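Local coordinates for hydrogenase expression/formation protein HypE (Desulfovibrio vulgaris subsp. vulgaris, PDB 2Z1U), which binds ATP and magnesium and, as a member of the HypE family, probably acts in an ATP-dependent step of [NiFe] hydrogenase maturation, at residues Pro50-Thr55 against Leu85-Arg90; Gly77-Val82 against Arg119-Phe124; Glu108-Ser113 against Met141-Thr146; Asn202-Lys207 against Glu292-Glu297. All blocks are in the same frame, centred on the assembly; numbering follows the deposited sequence.

Contact 1 (Pro50-Thr55 against Leu85-Arg90); sequences PLAMST and LGARPR
Strand residues 50-55 and residues 85-90, a turn leading into a strand, come closest at Ala52 and Ala87, whose CA atoms lie 6.3 Å apart, yet no hydrogen bond joins them. Strands 50-58 and 87-99 belong to one mixed sheet with strand 141-151 between them, and here the two segments approach at a steep angle, not as flat neighbours. Ala52 pairs its backbone with Gly149, whereas Gly86 and Arg88 pair with Leu152 and Glu150. The segments therefore meet by side chain alone. The methyl of Ala52 is the shared point: Ala52 CB is 3.6 Å from Ala87 CB, 3.9 Å from Leu85 CD2 and 4.0 Å from Leu85 CB. On the other side of strand 50-58, Pro50, Leu51 and Met53 pair antiparallel with a strand of the second subunit, so the sheet continues across the interface. Leu85 packs on Asn40 of that subunit. The contact is consequently buried and wholly apolar, while the backbone polar groups of Ala52 and Arg88 are served by the intervening strand.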
loop_
_atom_site.group_PDB
_atom_site.type_symbol
_atom_site.label_atom_id
_atom_site.label_comp_id
_atom_site.label_asym_id
_atom_site.label_seq_id
_atom_site.Cartn_x
_atom_site.Cartn_y
_atom_site.Cartn_z
ATOM N N PRO A 50 4.763 9.983 -17.714
ATOM C CA PRO A 50 3.623 10.390 -16.896
ATOM C C PRO A 50 2.921 9.134 -16.401
ATOM O O PRO A 50 2.481 8.312 -17.209
ATOM C CB PRO A 50 2.734 11.180 -17.869
ATOM C CG PRO A 50 3.546 11.341 -19.132
ATOM C CD PRO A 50 4.530 10.217 -19.146
ATOM N N LEU A 51 2.862 8.975 -15.082
ATOM C CA LEU A 51 2.333 7.761 -14.472
ATOM C C LEU A 51 1.147 8.079 -13.591
ATOM O O LEU A 51 0.991 9.208 -13.135
ATOM C CB LEU A 51 3.412 7.052 -13.644
ATOM C CG LEU A 51 4.742 6.747 -14.340
ATOM C CD1 LEU A 51 5.709 6.222 -13.330
ATOM C CD2 LEU A 51 4.573 5.763 -15.487
ATOM N N ALA A 52 0.310 7.075 -13.361
ATOM C CA ALA A 52 -0.790 7.184 -12.421
ATOM C C ALA A 52 -0.568 6.188 -11.265
ATOM O O ALA A 52 -0.237 5.029 -11.505
ATOM C CB ALA A 52 -2.096 6.931 -13.117
ATOM N N MET A 53 -0.733 6.661 -10.029
ATOM C CA MET A 53 -0.526 5.843 -8.833
ATOM C C MET A 53 -1.718 5.935 -7.867
ATOM O O MET A 53 -2.188 7.036 -7.539
ATOM C CB MET A 53 0.771 6.260 -8.120
ATOM C CG MET A 53 1.047 5.545 -6.786
ATOM S SD MET A 53 2.485 6.234 -5.900
ATOM C CE MET A 53 2.930 4.875 -4.825
ATOM N N SER A 54 -2.193 4.788 -7.408
ATOM C CA SER A 54 -3.325 4.710 -6.470
ATOM C C SER A 54 -3.093 3.640 -5.414
ATOM O O SER A 54 -2.480 2.597 -5.710
ATOM C CB SER A 54 -4.590 4.341 -7.257
ATOM O OG SER A 54 -5.709 4.255 -6.395
ATOM N N THR A 55 -3.581 3.868 -4.197
ATOM C CA THR A 55 -3.558 2.814 -3.179
ATOM C C THR A 55 -4.951 2.613 -2.565
ATOM O O THR A 55 -5.708 3.556 -2.443
ATOM C CB THR A 55 -2.521 3.098 -2.057
ATOM O OG1 THR A 55 -2.315 1.902 -1.301
ATOM C CG2 THR A 55 -3.003 4.217 -1.079
ATOM N N LEU A 85 -7.644 7.439 -14.174
ATOM C CA LEU A 85 -6.843 8.553 -14.675
ATOM C C LEU A 85 -6.423 8.362 -16.135
ATOM O O LEU A 85 -5.466 8.988 -16.593
ATOM C CB LEU A 85 -5.607 8.759 -13.800
ATOM C CG LEU A 85 -5.365 10.193 -13.318
ATOM C CD1 LEU A 85 -6.454 10.614 -12.316
ATOM C CD2 LEU A 85 -3.972 10.331 -12.701
ATOM N N GLY A 86 -7.134 7.507 -16.870
ATOM C CA GLY A 86 -6.858 7.315 -18.291
ATOM C C GLY A 86 -5.491 6.694 -18.484
ATOM O O GLY A 86 -4.782 7.024 -19.438
ATOM N N ALA A 87 -5.125 5.795 -17.569
ATOM C CA ALA A 87 -3.825 5.139 -17.582
ATOM C C ALA A 87 -3.937 3.633 -17.791
ATOM O O ALA A 87 -4.988 3.037 -17.552
ATOM C CB ALA A 87 -3.063 5.442 -16.295
ATOM N N ARG A 88 -2.842 3.040 -18.262
ATOM C CA ARG A 88 -2.720 1.606 -18.428
ATOM C C ARG A 88 -2.013 1.065 -17.172
ATOM O O ARG A 88 -0.825 1.294 -16.999
ATOM C CB ARG A 88 -1.884 1.315 -19.698
ATOM C CG ARG A 88 -1.605 -0.142 -19.972
ATOM C CD ARG A 88 -0.679 -0.278 -21.183
ATOM N NE ARG A 88 -1.366 0.157 -22.398
ATOM C CZ ARG A 88 -0.762 0.682 -23.457
ATOM N NH1 ARG A 88 0.558 0.839 -23.466
ATOM N NH2 ARG A 88 -1.475 1.034 -24.520
ATOM N N PRO A 89 -2.749 0.362 -16.280
ATOM C CA PRO A 89 -2.097 -0.231 -15.108
ATOM C C PRO A 89 -1.114 -1.308 -15.541
ATOM O O PRO A 89 -1.395 -2.047 -16.487
ATOM C CB PRO A 89 -3.259 -0.862 -14.322
ATOM C CG PRO A 89 -4.505 -0.234 -14.884
ATOM C CD PRO A 89 -4.203 0.088 -16.305
ATOM N N ARG A 90 0.034 -1.363 -14.869
ATOM C CA ARG A 90 1.090 -2.280 -15.232
ATOM C C ARG A 90 1.475 -3.162 -14.058
ATOM O O ARG A 90 1.640 -4.388 -14.219
ATOM C CB ARG A 90 2.330 -1.514 -15.712
ATOM C CG ARG A 90 2.115 -0.686 -16.985
ATOM C CD ARG A 90 1.931 -1.564 -18.222
ATOM N NE ARG A 90 2.920 -2.636 -18.309
ATOM C CZ ARG A 90 4.183 -2.468 -18.706
ATOM N NH1 ARG A 90 4.627 -1.258 -19.032
ATOM N NH2 ARG A 90 5.017 -3.507 -18.765
#

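Contact 2 (Gly77-Val82 against Arg119-Phe124); sequences GTVNDV and REAGVF. With MG (magnesium ion), chain C; ATP (adenosine-5'-triphosphate), chain D.
Helix residues 77-82 face the C-terminal end of helix 104-121, the nearest CA atoms being those of Val79 and Ala121 at 7.6 Å. The second helix is the connection of a beta-alpha-beta crossover: it follows strand 87-99 and precedes strand 124-133, and these two strands are parallel neighbours in the sheet of the AIR synthase-like N-terminal domain. Gly122, with positive phi (73°), forms a Schellman motif after the helix and turns the chain so that Val123 follows Ala121 onto the same partner. Val79 presents both branches to the Ala121 methyl, with CG2 4.0 Å and CG1 4.1 Å from Ala121 CB. Because CG1 stands anti to the backbone N (chi1 164°), CG2 lies anti to the carbonyl carbon, and this branch of Val79 also meets Val123 CG1 at 4.3 Å. Val123 in turn rests on Pro89 and Leu92, so the apolar cluster is continuous with strand 87-99. Two residues further along the helix, Asp81 reaches the magnesium ion of the ATP site, which Asp220, Asp41 of the second subunit and a water bind as well, placing the site at the subunit interface. Asp81 OD2 holds the magnesium at 2.2 Å, and ATP O2B binds that same ion at 2.0 Å.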
loop_
_atom_site.group_PDB
_atom_site.type_symbol
_atom_site.label_atom_id
_atom_site.label_comp_id
_atom_site.label_asym_id
_atom_site.label_seq_id
_atom_site.Cartn_x
_atom_site.Cartn_y
_atom_site.Cartn_z
ATOM N N GLY A 77 -10.040 -3.553 -7.839
ATOM C CA GLY A 77 -10.323 -2.179 -7.352
ATOM C C GLY A 77 -9.149 -1.249 -7.652
ATOM O O GLY A 77 -9.336 -0.078 -8.023
ATOM N N THR A 78 -7.935 -1.769 -7.501
ATOM C CA THR A 78 -6.727 -0.960 -7.656
ATOM C C THR A 78 -6.346 -0.813 -9.151
ATOM O O THR A 78 -5.963 0.282 -9.602
ATOM C CB THR A 78 -5.592 -1.498 -6.766
ATOM O OG1 THR A 78 -5.915 -1.190 -5.400
ATOM C CG2 THR A 78 -4.266 -0.857 -7.103
ATOM N N VAL A 79 -6.486 -1.902 -9.903
ATOM C CA VAL A 79 -6.432 -1.858 -11.370
ATOM C C VAL A 79 -7.431 -0.780 -11.867
ATOM O O VAL A 79 -7.072 0.086 -12.681
ATOM C CB VAL A 79 -6.737 -3.255 -12.001
ATOM C CG1 VAL A 79 -7.084 -3.144 -13.506
ATOM C CG2 VAL A 79 -5.567 -4.225 -11.809
ATOM N N ASN A 80 -8.668 -0.812 -11.349
ATOM C CA ASN A 80 -9.681 0.169 -11.737
ATOM C C ASN A 80 -9.316 1.615 -11.385
ATOM O O ASN A 80 -9.447 2.498 -12.233
ATOM C CB ASN A 80 -11.089 -0.199 -11.188
ATOM C CG ASN A 80 -11.621 -1.484 -11.805
ATOM O OD1 ASN A 80 -11.036 -2.014 -12.756
ATOM N ND2 ASN A 80 -12.675 -2.034 -11.230
ATOM N N ASP A 81 -8.871 1.863 -10.153
ATOM C CA ASP A 81 -8.532 3.225 -9.742
ATOM C C ASP A 81 -7.429 3.856 -10.613
ATOM O O ASP A 81 -7.528 5.011 -11.012
ATOM C CB ASP A 81 -8.152 3.278 -8.249
ATOM C CG ASP A 81 -9.245 3.917 -7.398
ATOM O OD1 ASP A 81 -9.122 4.001 -6.154
ATOM O OD2 ASP A 81 -10.229 4.384 -7.990
ATOM N N VAL A 82 -6.369 3.096 -10.870
ATOM C CA VAL A 82 -5.323 3.542 -11.799
ATOM C C VAL A 82 -5.917 3.884 -13.177
ATOM O O VAL A 82 -5.579 4.924 -13.761
ATOM C CB VAL A 82 -4.201 2.501 -11.928
ATOM C CG1 VAL A 82 -3.242 2.871 -13.087
ATOM C CG2 VAL A 82 -3.427 2.366 -10.592
ATOM N N ARG A 119 -3.385 -11.721 -13.735
ATOM C CA ARG A 119 -3.167 -12.294 -15.075
ATOM C C ARG A 119 -4.208 -11.809 -16.062
ATOM O O ARG A 119 -3.862 -11.416 -17.174
ATOM C CB ARG A 119 -3.200 -13.825 -15.062
ATOM C CG ARG A 119 -1.972 -14.454 -14.508
ATOM C CD ARG A 119 -2.059 -15.981 -14.552
ATOM N NE ARG A 119 -1.691 -16.445 -13.224
ATOM C CZ ARG A 119 -2.490 -17.108 -12.396
ATOM N NH1 ARG A 119 -3.707 -17.477 -12.773
ATOM N NH2 ARG A 119 -2.038 -17.432 -11.189
ATOM N N GLU A 120 -5.472 -11.856 -15.649
ATOM C CA GLU A 120 -6.595 -11.456 -16.502
ATOM C C GLU A 120 -6.553 -9.976 -16.835
ATOM O O GLU A 120 -6.897 -9.583 -17.948
ATOM C CB GLU A 120 -7.939 -11.835 -15.854
ATOM C CG GLU A 120 -8.066 -13.372 -15.709
ATOM C CD GLU A 120 -9.466 -13.866 -15.366
ATOM O OE1 GLU A 120 -10.316 -13.039 -14.957
ATOM O OE2 GLU A 120 -9.704 -15.095 -15.509
ATOM N N ALA A 121 -6.116 -9.163 -15.872
ATOM C CA ALA A 121 -5.928 -7.736 -16.094
ATOM C C ALA A 121 -4.648 -7.361 -16.855
ATOM O O ALA A 121 -4.474 -6.197 -17.224
ATOM C CB ALA A 121 -6.038 -6.949 -14.755
ATOM N N GLY A 122 -3.746 -8.323 -17.077
ATOM C CA GLY A 122 -2.492 -8.038 -17.785
ATOM C C GLY A 122 -1.512 -7.246 -16.931
ATOM O O GLY A 122 -0.749 -6.424 -17.432
ATOM N N VAL A 123 -1.536 -7.536 -15.636
ATOM C CA VAL A 123 -0.822 -6.807 -14.619
ATOM C C VAL A 123 0.057 -7.810 -13.822
ATOM O O VAL A 123 -0.261 -8.994 -13.743
ATOM C CB VAL A 123 -1.920 -6.038 -13.777
ATOM C CG1 VAL A 123 -1.946 -6.393 -12.310
ATOM C CG2 VAL A 123 -1.921 -4.540 -14.069
ATOM N N PHE A 124 1.176 -7.359 -13.263
ATOM C CA PHE A 124 1.947 -8.200 -12.366
ATOM C C PHE A 124 1.996 -7.642 -10.955
ATOM O O PHE A 124 2.109 -6.442 -10.771
ATOM C CB PHE A 124 3.383 -8.367 -12.862
ATOM C CG PHE A 124 3.495 -9.223 -14.093
ATOM C CD1 PHE A 124 3.351 -10.602 -14.004
ATOM C CD2 PHE A 124 3.695 -8.643 -15.343
ATOM C CE1 PHE A 124 3.443 -11.413 -15.139
ATOM C CE2 PHE A 124 3.779 -9.433 -16.492
ATOM C CZ PHE A 124 3.664 -10.827 -16.387
HETATM MG MG MG C . -12.176 5.103 -7.247
HETATM P PG ATP D . -12.844 3.873 -2.276
HETATM O O1G ATP D . -11.677 3.796 -1.273
HETATM O O2G ATP D . -14.143 4.182 -1.596
HETATM O O3G ATP D . -12.923 2.700 -3.242
HETATM P PB ATP D . -11.400 5.726 -3.996
HETATM O O1B ATP D . -10.214 4.849 -3.546
HETATM O O2B ATP D . -11.602 5.937 -5.466
HETATM O O3B ATP D . -12.691 5.163 -3.232
HETATM P PA ATP D . -11.009 7.496 -1.798
HETATM O O1A ATP D . -12.396 7.859 -1.275
HETATM O O2A ATP D . -10.373 6.376 -1.024
HETATM O O3A ATP D . -11.131 7.199 -3.404
HETATM O "O5'" ATP D . -10.067 8.751 -1.886
HETATM C "C5'" ATP D . -10.547 10.044 -2.278
HETATM C "C4'" ATP D . -9.334 10.941 -2.408
HETATM O "O4'" ATP D . -8.813 11.130 -1.077
HETATM C "C3'" ATP D . -8.221 10.313 -3.230
HETATM O "O3'" ATP D . -7.595 11.354 -4.005
HETATM C "C2'" ATP D . -7.220 9.786 -2.197
HETATM O "O2'" ATP D . -5.890 9.869 -2.713
HETATM C "C1'" ATP D . -7.427 10.738 -1.003
HETATM N N9 ATP D . -7.210 10.090 0.319
HETATM C C8 ATP D . -8.028 9.242 0.959
HETATM N N7 ATP D . -7.496 8.879 2.149
HETATM C C5 ATP D . -6.299 9.489 2.228
HETATM C C6 ATP D . -5.196 9.535 3.217
HETATM N N6 ATP D . -5.287 8.804 4.349
HETATM N N1 ATP D . -4.144 10.296 2.935
HETATM C C2 ATP D . -4.015 11.023 1.808
HETATM N N3 ATP D . -4.997 11.031 0.875
HETATM C C4 ATP D . -6.124 10.294 1.048
HETATM O O HOH W 1 -14.225 6.083 -6.192
#

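Contact 3 (Glu108-Ser113 against Met141-Thr146); sequences ERVVAS and MFINTT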
loop_
_atom_site.group_PDB
_atom_site.type_symbol
_atom_site.label_atom_id
_atom_site.label_comp_id
_atom_site.label_asym_id
_atom_site.label_seq_id
_atom_site.Cartn_x
_atom_site.Cartn_y
_atom_site.Cartn_z
ATOM N N GLU A 108 -4.495 -19.118 0.942
ATOM C CA GLU A 108 -4.173 -19.654 -0.385
ATOM C C GLU A 108 -5.265 -19.393 -1.437
ATOM O O GLU A 108 -4.952 -19.067 -2.581
ATOM C CB GLU A 108 -3.833 -21.156 -0.320
ATOM C CG GLU A 108 -3.562 -21.772 -1.696
ATOM C CD GLU A 108 -2.702 -23.020 -1.657
ATOM O OE1 GLU A 108 -3.115 -24.035 -1.046
ATOM O OE2 GLU A 108 -1.618 -22.986 -2.274
ATOM N N ARG A 109 -6.531 -19.551 -1.056
ATOM C CA ARG A 109 -7.645 -19.216 -1.942
ATOM C C ARG A 109 -7.632 -17.735 -2.338
ATOM O O ARG A 109 -7.871 -17.393 -3.498
ATOM C CB ARG A 109 -8.979 -19.552 -1.285
ATOM C CG ARG A 109 -9.310 -21.041 -1.264
ATOM C CD ARG A 109 -10.783 -21.243 -0.908
ATOM N NE ARG A 109 -11.022 -21.128 0.532
ATOM C CZ ARG A 109 -12.194 -20.825 1.089
ATOM N NH1 ARG A 109 -13.273 -20.585 0.340
ATOM N NH2 ARG A 109 -12.285 -20.754 2.413
ATOM N N VAL A 110 -7.338 -16.868 -1.373
ATOM C CA VAL A 110 -7.291 -15.419 -1.617
ATOM C C VAL A 110 -6.111 -15.067 -2.526
ATOM O O VAL A 110 -6.260 -14.295 -3.483
ATOM C CB VAL A 110 -7.198 -14.630 -0.303
ATOM C CG1 VAL A 110 -6.886 -13.149 -0.582
ATOM C CG2 VAL A 110 -8.494 -14.769 0.492
ATOM N N VAL A 111 -4.951 -15.650 -2.221
ATOM C CA VAL A 111 -3.741 -15.486 -3.027
ATOM C C VAL A 111 -3.971 -15.997 -4.456
ATOM O O VAL A 111 -3.615 -15.315 -5.416
ATOM C CB VAL A 111 -2.504 -16.172 -2.365
ATOM C CG1 VAL A 111 -1.345 -16.223 -3.328
ATOM C CG2 VAL A 111 -2.108 -15.418 -1.090
ATOM N N ALA A 112 -4.562 -17.187 -4.589
ATOM C CA ALA A 112 -4.952 -17.734 -5.904
ATOM C C ALA A 112 -5.863 -16.776 -6.699
ATOM O O ALA A 112 -5.648 -16.560 -7.897
ATOM C CB ALA A 112 -5.623 -19.105 -5.741
ATOM N N SER A 113 -6.875 -16.218 -6.035
ATOM C CA SER A 113 -7.724 -15.199 -6.636
ATOM C C SER A 113 -6.952 -13.984 -7.143
ATOM O O SER A 113 -7.227 -13.501 -8.237
ATOM C CB SER A 113 -8.793 -14.725 -5.647
ATOM O OG SER A 113 -9.840 -15.670 -5.546
ATOM N N MET A 141 -8.016 -10.779 8.125
ATOM C CA MET A 141 -7.192 -10.361 6.990
ATOM C C MET A 141 -7.614 -9.052 6.355
ATOM O O MET A 141 -8.785 -8.881 5.977
ATOM C CB MET A 141 -7.247 -11.459 5.928
ATOM C CG MET A 141 -6.572 -11.155 4.615
ATOM S SD MET A 141 -6.931 -12.553 3.549
ATOM C CE MET A 141 -6.212 -11.971 2.066
ATOM N N PHE A 142 -6.637 -8.154 6.208
ATOM C CA PHE A 142 -6.781 -6.968 5.378
ATOM C C PHE A 142 -5.702 -7.008 4.308
ATOM O O PHE A 142 -4.632 -7.588 4.514
ATOM C CB PHE A 142 -6.634 -5.677 6.201
ATOM C CG PHE A 142 -7.546 -5.602 7.406
ATOM C CD1 PHE A 142 -7.050 -5.190 8.636
ATOM C CD2 PHE A 142 -8.890 -5.958 7.315
ATOM C CE1 PHE A 142 -7.873 -5.123 9.749
ATOM C CE2 PHE A 142 -9.726 -5.895 8.424
ATOM C CZ PHE A 142 -9.215 -5.476 9.639
ATOM N N ILE A 143 -5.974 -6.384 3.165
ATOM C CA ILE A 143 -4.977 -6.306 2.103
ATOM C C ILE A 143 -4.937 -4.871 1.615
ATOM O O ILE A 143 -5.990 -4.268 1.355
ATOM C CB ILE A 143 -5.330 -7.230 0.893
ATOM C CG1 ILE A 143 -5.684 -8.648 1.348
ATOM C CG2 ILE A 143 -4.187 -7.255 -0.140
ATOM C CD1 ILE A 143 -6.183 -9.578 0.194
ATOM N N ASN A 144 -3.730 -4.321 1.504
ATOM C CA ASN A 144 -3.548 -3.105 0.749
ATOM C C ASN A 144 -2.923 -3.435 -0.602
ATOM O O ASN A 144 -2.010 -4.279 -0.700
ATOM C CB ASN A 144 -2.652 -2.117 1.502
ATOM C CG ASN A 144 -2.410 -0.839 0.703
ATOM O OD1 ASN A 144 -1.579 -0.828 -0.194
ATOM N ND2 ASN A 144 -3.140 0.233 1.032
ATOM N N THR A 145 -3.410 -2.783 -1.657
ATOM C CA THR A 145 -2.712 -2.852 -2.934
ATOM C C THR A 145 -2.455 -1.454 -3.473
ATOM O O THR A 145 -3.271 -0.560 -3.292
ATOM C CB THR A 145 -3.440 -3.709 -4.001
ATOM O OG1 THR A 145 -4.773 -3.250 -4.191
ATOM C CG2 THR A 145 -3.441 -5.221 -3.621
ATOM N N THR A 146 -1.306 -1.282 -4.124
ATOM C CA THR A 146 -0.986 -0.011 -4.764
ATOM C C THR A 146 -0.709 -0.326 -6.233
ATOM O O THR A 146 -0.038 -1.313 -6.556
ATOM C CB THR A 146 0.230 0.650 -4.076
ATOM O OG1 THR A 146 -0.075 0.816 -2.686
ATOM C CG2 THR A 146 0.584 2.006 -4.677
#
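No flat group mediates the meeting of Val110 with Met141 and Ile143, which is made by aliphatic branches and a thioether; the aromatic rings nearby belong to neighbouring residues. Phe96 of strand 87-99 packs against both Met141 and Ile143, and Phe64 takes a cation-pi interaction from Arg109, the residue before Val110 in the helix. Across the contact, Val110 CG1 reaches tip to tip toward Ile143 CD1 at 3.7 Å. The other branch, Val110 CG2, is 4.1 Å from Met141 SD; the still closer approach of the methionine methyl is doubtful in the model. This is helix-on-sheet packing within the AIR synthase-like N-terminal domain: helix 104-121 covers strand 141-151 at a CA separation of 10.0 Å between Val110 and Met141, with Ile70 of helix 70-83 touching all three side chains. Met141 is extended as far as SD, CG anti to the backbone N (chi1 174°). Ile143 sends out its longer branch, CG1, beside the backbone N (chi1 -49°), which carries CD1 to the valine.

Contact 4 (Asn202-Lys207 against Glu292-Glu297); sequences NRVVEK and EGPHGE
Helix residues 202-207 meet the loop 292-297 at Val204 and again, less closely, at Lys207. Before the first of these, Asn202 and Arg203 turn to the end of helix 104-121. Val204 then faces the loop: with CG1 anti to the backbone N (chi1 -157°), CG2 stands anti to the carbonyl carbon, and Val204 CG2 lies against Gly293 CA at 3.4 Å, a close packing. Val204 CG1 follows at 4.1 Å from the same Gly293 CA. Pro294 slides past the valine, but its still shorter approach to CG2 is doubtful. Gly293 opens a type II beta turn closed by Gly296, whose N bonds to Gly293 O at 2.9 Å. Further along, Lys207 stretches out and donates from NZ to a water 2.8 Å away, and that water donates to Glu292 OE2 at 2.8 Å. Lys207 NZ and Glu292 OE2 are themselves 4.5 Å apart, beyond a salt bridge. Their charges are thus joined through a water, and with crystal neighbours touching both residues, this surface link may differ in solution.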
loop_
_atom_site.group_PDB
_atom_site.type_symbol
_atom_site.label_atom_id
_atom_site.label_comp_id
_atom_site.label_asym_id
_atom_site.label_seq_id
_atom_site.Cartn_x
_atom_site.Cartn_y
_atom_site.Cartn_z
ATOM N N ASN A 202 -9.789 -2.017 -16.884
ATOM C CA ASN A 202 -8.676 -1.405 -17.625
ATOM C C ASN A 202 -8.791 -1.492 -19.148
ATOM O O ASN A 202 -8.417 -0.551 -19.862
ATOM C CB ASN A 202 -7.300 -1.909 -17.130
ATOM C CG ASN A 202 -7.154 -3.419 -17.207
ATOM O OD1 ASN A 202 -8.034 -4.165 -16.798
ATOM N ND2 ASN A 202 -6.020 -3.872 -17.707
ATOM N N ARG A 203 -9.276 -2.629 -19.645
ATOM C CA ARG A 203 -9.403 -2.840 -21.091
ATOM C C ARG A 203 -10.500 -1.943 -21.713
ATOM O O ARG A 203 -10.282 -1.351 -22.768
ATOM C CB ARG A 203 -9.608 -4.323 -21.412
ATOM C CG ARG A 203 -8.365 -5.177 -21.023
ATOM C CD ARG A 203 -8.588 -6.667 -21.185
ATOM N NE ARG A 203 -7.521 -7.408 -20.489
ATOM C CZ ARG A 203 -6.405 -7.867 -21.055
ATOM N NH1 ARG A 203 -6.180 -7.710 -22.358
ATOM N NH2 ARG A 203 -5.507 -8.518 -20.319
ATOM N N VAL A 204 -11.662 -1.834 -21.067
ATOM C CA VAL A 204 -12.694 -0.879 -21.540
ATOM C C VAL A 204 -12.158 0.559 -21.531
ATOM O O VAL A 204 -12.389 1.299 -22.479
ATOM C CB VAL A 204 -14.026 -0.916 -20.711
ATOM C CG1 VAL A 204 -15.212 -0.366 -21.557
ATOM C CG2 VAL A 204 -14.355 -2.312 -20.328
ATOM N N VAL A 205 -11.467 0.948 -20.451
ATOM C CA VAL A 205 -10.898 2.303 -20.329
ATOM C C VAL A 205 -9.866 2.596 -21.420
ATOM O O VAL A 205 -9.893 3.662 -22.022
ATOM C CB VAL A 205 -10.286 2.589 -18.926
ATOM C CG1 VAL A 205 -9.545 3.931 -18.907
ATOM C CG2 VAL A 205 -11.372 2.606 -17.849
ATOM N N GLU A 206 -8.951 1.653 -21.666
ATOM C CA GLU A 206 -7.970 1.833 -22.727
ATOM C C GLU A 206 -8.658 2.140 -24.077
ATOM O O GLU A 206 -8.290 3.108 -24.762
ATOM C CB GLU A 206 -7.003 0.629 -22.811
ATOM C CG GLU A 206 -6.000 0.732 -23.983
ATOM C CD GLU A 206 -4.739 -0.087 -23.788
ATOM O OE1 GLU A 206 -4.308 -0.264 -22.631
ATOM O OE2 GLU A 206 -4.151 -0.531 -24.800
ATOM N N LYS A 207 -9.676 1.352 -24.437
ATOM C CA LYS A 207 -10.382 1.567 -25.703
ATOM C C LYS A 207 -11.141 2.892 -25.711
ATOM O O LYS A 207 -11.181 3.566 -26.735
ATOM C CB LYS A 207 -11.326 0.415 -26.055
ATOM C CG LYS A 207 -11.802 0.488 -27.501
ATOM C CD LYS A 207 -12.722 -0.652 -27.887
ATOM C CE LYS A 207 -12.885 -0.692 -29.405
ATOM N NZ LYS A 207 -13.751 -1.819 -29.824
ATOM N N GLU A 292 -19.658 -3.379 -24.526
ATOM C CA GLU A 292 -18.791 -4.532 -24.727
ATOM C C GLU A 292 -17.851 -4.773 -23.553
ATOM O O GLU A 292 -17.152 -5.776 -23.542
ATOM C CB GLU A 292 -18.033 -4.430 -26.058
ATOM C CG GLU A 292 -18.955 -4.295 -27.238
ATOM C CD GLU A 292 -18.298 -4.636 -28.561
ATOM O OE1 GLU A 292 -19.029 -4.969 -29.492
ATOM O OE2 GLU A 292 -17.064 -4.578 -28.671
ATOM N N GLY A 293 -17.894 -3.893 -22.548
ATOM C CA GLY A 293 -17.051 -4.022 -21.351
ATOM C C GLY A 293 -17.688 -4.896 -20.291
ATOM O O GLY A 293 -18.823 -5.322 -20.456
ATOM N N PRO A 294 -16.984 -5.149 -19.178
ATOM C CA PRO A 294 -17.576 -6.011 -18.159
ATOM C C PRO A 294 -18.927 -5.423 -17.710
ATOM O O PRO A 294 -19.042 -4.189 -17.570
ATOM C CB PRO A 294 -16.552 -5.929 -16.999
ATOM C CG PRO A 294 -15.242 -5.622 -17.688
ATOM C CD PRO A 294 -15.667 -4.638 -18.750
ATOM N N HIS A 295 -19.928 -6.294 -17.542
ATOM C CA HIS A 295 -21.281 -5.925 -17.114
ATOM C C HIS A 295 -21.996 -4.941 -18.046
ATOM O O HIS A 295 -23.049 -4.388 -17.708
ATOM C CB HIS A 295 -21.283 -5.429 -15.658
ATOM C CG HIS A 295 -20.462 -6.288 -14.751
ATOM N ND1 HIS A 295 -20.774 -7.607 -14.502
ATOM C CD2 HIS A 295 -19.309 -6.044 -14.089
ATOM C CE1 HIS A 295 -19.856 -8.133 -13.712
ATOM N NE2 HIS A 295 -18.959 -7.203 -13.445
ATOM N N GLY A 296 -21.457 -4.792 -19.254
ATOM C CA GLY A 296 -21.974 -3.819 -20.204
ATOM C C GLY A 296 -23.336 -4.090 -20.795
ATOM O O GLY A 296 -23.844 -3.232 -21.523
ATOM N N GLU A 297 -23.971 -5.298 -20.509
ATOM C CA GLU A 297 -25.361 -5.490 -20.904
ATOM C C GLU A 297 -26.198 -4.259 -20.574
ATOM O O GLU A 297 -27.204 -4.007 -21.198
ATOM C CB GLU A 297 -25.945 -6.718 -20.204
ATOM C CG GLU A 297 -25.717 -6.743 -18.701
ATOM C CD GLU A 297 -24.391 -7.374 -18.324
ATOM O OE1 GLU A 297 -24.237 -7.781 -17.153
ATOM O OE2 GLU A 297 -23.503 -7.462 -19.198
HETATM O O HOH W 2 -16.166 -1.917 -28.507
#

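In the fold
Contacts 1, 2 and 3 share the N-terminal AIR synthase-like domain, whereas contact 4 belongs to the C-terminal one. Contact 2, which carries the magnesium ligand Asp81, has its centre about 10 Å from that of contact 1 and about 13 Å from those of contacts 3 and 4. It joins contact 3 through Thr78 OG1 and Thr145 OG1 at 2.6 Å, and contact 1 through Phe124 N and Arg90 O at 3.2 Å. Contacts 1 and 3 touch through Thr55 OG1 and Thr146 OG1 (2.8 Å). Several polar links cross the domain boundary, among them Asn202 ND2 to Ala121 O at 2.8 Å and the salt bridge of Glu206 OE1 with Arg88 NE at 3.0 Å. The Leu85 side chain is about 8 Å from a bound ATP, close but not in contact.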